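Local coordinates for protein mannose-6-phosphate isomerase (Helicobacter pylori, PDB 2QH5) that probably makes GDP-mannose from mannose 1-phosphate and GTP, the structure being of the N-terminal nucleotidyltransferase part of a longer type 2 mannose-6-phosphate isomerase, at residues K4-L9 with L99-E104. Numbering follows the deposited sequence.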
loop_
_atom_site.group_PDB
_atom_site.type_symbol
_atom_site.label_atom_id
_atom_site.label_comp_id
_atom_site.label_asym_id
_atom_site.label_seq_id
_atom_site.Cartn_x
_atom_site.Cartn_y
_atom_site.Cartn_z
ATOM N N LYS A 4 -13.213 -12.287 -0.357
ATOM C CA LYS A 4 -11.849 -12.509 0.128
ATOM C C LYS A 4 -11.191 -11.167 0.425
ATOM O O LYS A 4 -11.468 -10.181 -0.247
ATOM C CB LYS A 4 -11.050 -13.280 -0.928
ATOM C CG LYS A 4 -9.642 -13.711 -0.521
ATOM C CD LYS A 4 -9.048 -14.685 -1.535
ATOM C CE LYS A 4 -9.703 -16.061 -1.416
ATOM N NZ LYS A 4 -9.152 -17.046 -2.387
ATOM N N ILE A 5 -10.344 -11.119 1.448
ATOM C CA ILE A 5 -9.613 -9.893 1.774
ATOM C C ILE A 5 -8.097 -10.134 1.776
ATOM O O ILE A 5 -7.584 -10.978 2.516
ATOM C CB ILE A 5 -10.051 -9.276 3.125
ATOM C CG1 ILE A 5 -11.579 -9.171 3.224
ATOM C CG2 ILE A 5 -9.439 -7.904 3.301
ATOM C CD1 ILE A 5 -12.078 -8.689 4.570
ATOM N N LYS A 6 -7.390 -9.369 0.948
ATOM C CA LYS A 6 -5.961 -9.531 0.756
ATOM C C LYS A 6 -5.169 -8.393 1.366
ATOM O O LYS A 6 -5.496 -7.220 1.171
ATOM C CB LYS A 6 -5.642 -9.564 -0.732
ATOM C CG LYS A 6 -5.545 -10.923 -1.361
ATOM C CD LYS A 6 -4.829 -10.764 -2.680
ATOM C CE LYS A 6 -4.625 -12.085 -3.381
ATOM N NZ LYS A 6 -3.965 -11.860 -4.692
ATOM N N ASN A 7 -4.111 -8.744 2.090
ATOM C CA ASN A 7 -3.136 -7.762 2.524
ATOM C C ASN A 7 -2.050 -7.656 1.465
ATOM O O ASN A 7 -1.417 -8.651 1.130
ATOM C CB ASN A 7 -2.526 -8.151 3.872
ATOM C CG ASN A 7 -1.482 -7.154 4.354
ATOM O OD1 ASN A 7 -0.514 -7.535 5.011
ATOM N ND2 ASN A 7 -1.671 -5.876 4.026
ATOM N N ILE A 8 -1.856 -6.457 0.919
ATOM C CA ILE A 8 -0.741 -6.201 0.013
ATOM C C ILE A 8 0.339 -5.478 0.790
ATOM O O ILE A 8 0.261 -4.265 1.008
ATOM C CB ILE A 8 -1.135 -5.367 -1.209
ATOM C CG1 ILE A 8 -2.385 -5.945 -1.900
ATOM C CG2 ILE A 8 0.049 -5.256 -2.164
ATOM C CD1 ILE A 8 -2.239 -7.356 -2.414
ATOM N N LEU A 9 1.347 -6.239 1.198
ATOM C CA LEU A 9 2.394 -5.749 2.090
ATOM C C LEU A 9 3.556 -5.239 1.240
ATOM O O LEU A 9 4.346 -6.019 0.722
ATOM C CB LEU A 9 2.840 -6.892 3.029
ATOM C CG LEU A 9 3.151 -6.636 4.500
ATOM C CD1 LEU A 9 3.822 -7.869 5.080
ATOM C CD2 LEU A 9 4.022 -5.404 4.733
ATOM N N LEU A 99 -3.838 -7.155 -10.362
ATOM C CA LEU A 99 -3.940 -8.074 -11.495
ATOM C C LEU A 99 -3.711 -9.529 -11.068
ATOM O O LEU A 99 -4.200 -10.446 -11.718
ATOM C CB LEU A 99 -2.974 -7.692 -12.625
ATOM C CG LEU A 99 -3.147 -6.359 -13.383
ATOM C CD1 LEU A 99 -1.922 -6.097 -14.216
ATOM C CD2 LEU A 99 -4.410 -6.263 -14.257
ATOM N N MET A 100 -2.979 -9.727 -9.970
ATOM C CA MET A 100 -2.813 -11.053 -9.367
ATOM C C MET A 100 -3.993 -11.422 -8.468
ATOM O O MET A 100 -3.929 -12.408 -7.734
ATOM C CB MET A 100 -1.521 -11.122 -8.540
ATOM C CG MET A 100 -0.244 -11.224 -9.344
ATOM S SD MET A 100 1.262 -10.935 -8.375
ATOM C CE MET A 100 1.884 -9.575 -9.346
ATOM N N SER A 101 -5.064 -10.631 -8.515
ATOM C CA SER A 101 -6.214 -10.845 -7.637
ATOM C C SER A 101 -7.521 -11.055 -8.396
ATOM O O SER A 101 -7.608 -10.787 -9.596
ATOM C CB SER A 101 -6.362 -9.666 -6.675
ATOM O OG SER A 101 -5.260 -9.603 -5.796
ATOM N N ASP A 102 -8.535 -11.551 -7.692
ATOM C CA ASP A 102 -9.892 -11.573 -8.228
ATOM C C ASP A 102 -10.413 -10.151 -8.183
ATOM O O ASP A 102 -10.265 -9.469 -7.166
ATOM C CB ASP A 102 -10.806 -12.475 -7.392
ATOM C CG ASP A 102 -10.654 -13.951 -7.727
ATOM O OD1 ASP A 102 -10.177 -14.278 -8.839
ATOM O OD2 ASP A 102 -11.029 -14.789 -6.874
ATOM N N LYS A 103 -11.007 -9.700 -9.287
ATOM C CA LYS A 103 -11.628 -8.376 -9.358
ATOM C C LYS A 103 -12.463 -8.055 -8.122
ATOM O O LYS A 103 -12.385 -6.958 -7.588
ATOM C CB LYS A 103 -12.507 -8.259 -10.609
ATOM C CG LYS A 103 -11.920 -7.431 -11.757
ATOM C CD LYS A 103 -10.865 -8.177 -12.555
ATOM C CE LYS A 103 -10.974 -7.853 -14.047
ATOM N NZ LYS A 103 -10.899 -6.393 -14.365
ATOM N N GLU A 104 -13.231 -9.035 -7.661
ATOM C CA GLU A 104 -14.192 -8.833 -6.583
ATOM C C GLU A 104 -13.599 -8.748 -5.187
ATOM O O GLU A 104 -14.266 -8.282 -4.262
ATOM C CB GLU A 104 -15.269 -9.928 -6.603
ATOM C CG GLU A 104 -14.747 -11.362 -6.512
ATOM C CD GLU A 104 -14.690 -12.056 -7.865
ATOM O OE1 GLU A 104 -15.293 -11.535 -8.834
ATOM O OE2 GLU A 104 -14.049 -13.126 -7.957
#
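Lys6 reaches from the first strand of the GT-A nucleotidyltransferase fold to Met100 and Ser101, just after helix 90-99. Strand 5-10 pairs in parallel with strands 53-59 and 106-111. The loop after the helix leads into strand 106-111. The Lys6 bonds join this loop to strand 5-10.

Two hydrogen bonds cross the gap, both from the Lys6 ammonium group. NZ gives the shorter one to Ser101 OG, at 2.8 Å. The second, to the carbonyl O of Met100, is weak at 3.1 Å between NZ and O. Met100 is the first residue to leave helical geometry. Ser101 OG lies anti to its own carbonyl carbon (chi1 -65°) and also hydrogen-bonds to Ser97 O, so the helix end probably helps to position the hydroxyl that receives the lysine.

Lys4 NZ and Asp102 OD2, of opposite charge, lie 5.4 Å apart, without contact.

Outside the two segments, Ser101 packs on Leu107 of strand 106-111 and Met100 on Phe217 of a loop. From CG onward the Lys6 chain runs nearly straight (chi3 178°, chi4 178°), which carries NZ to the loop. Its last methylenes pass the serine hydroxyl in van der Waals contact, with Lys6 CD 3.4 Å from Ser101 OG.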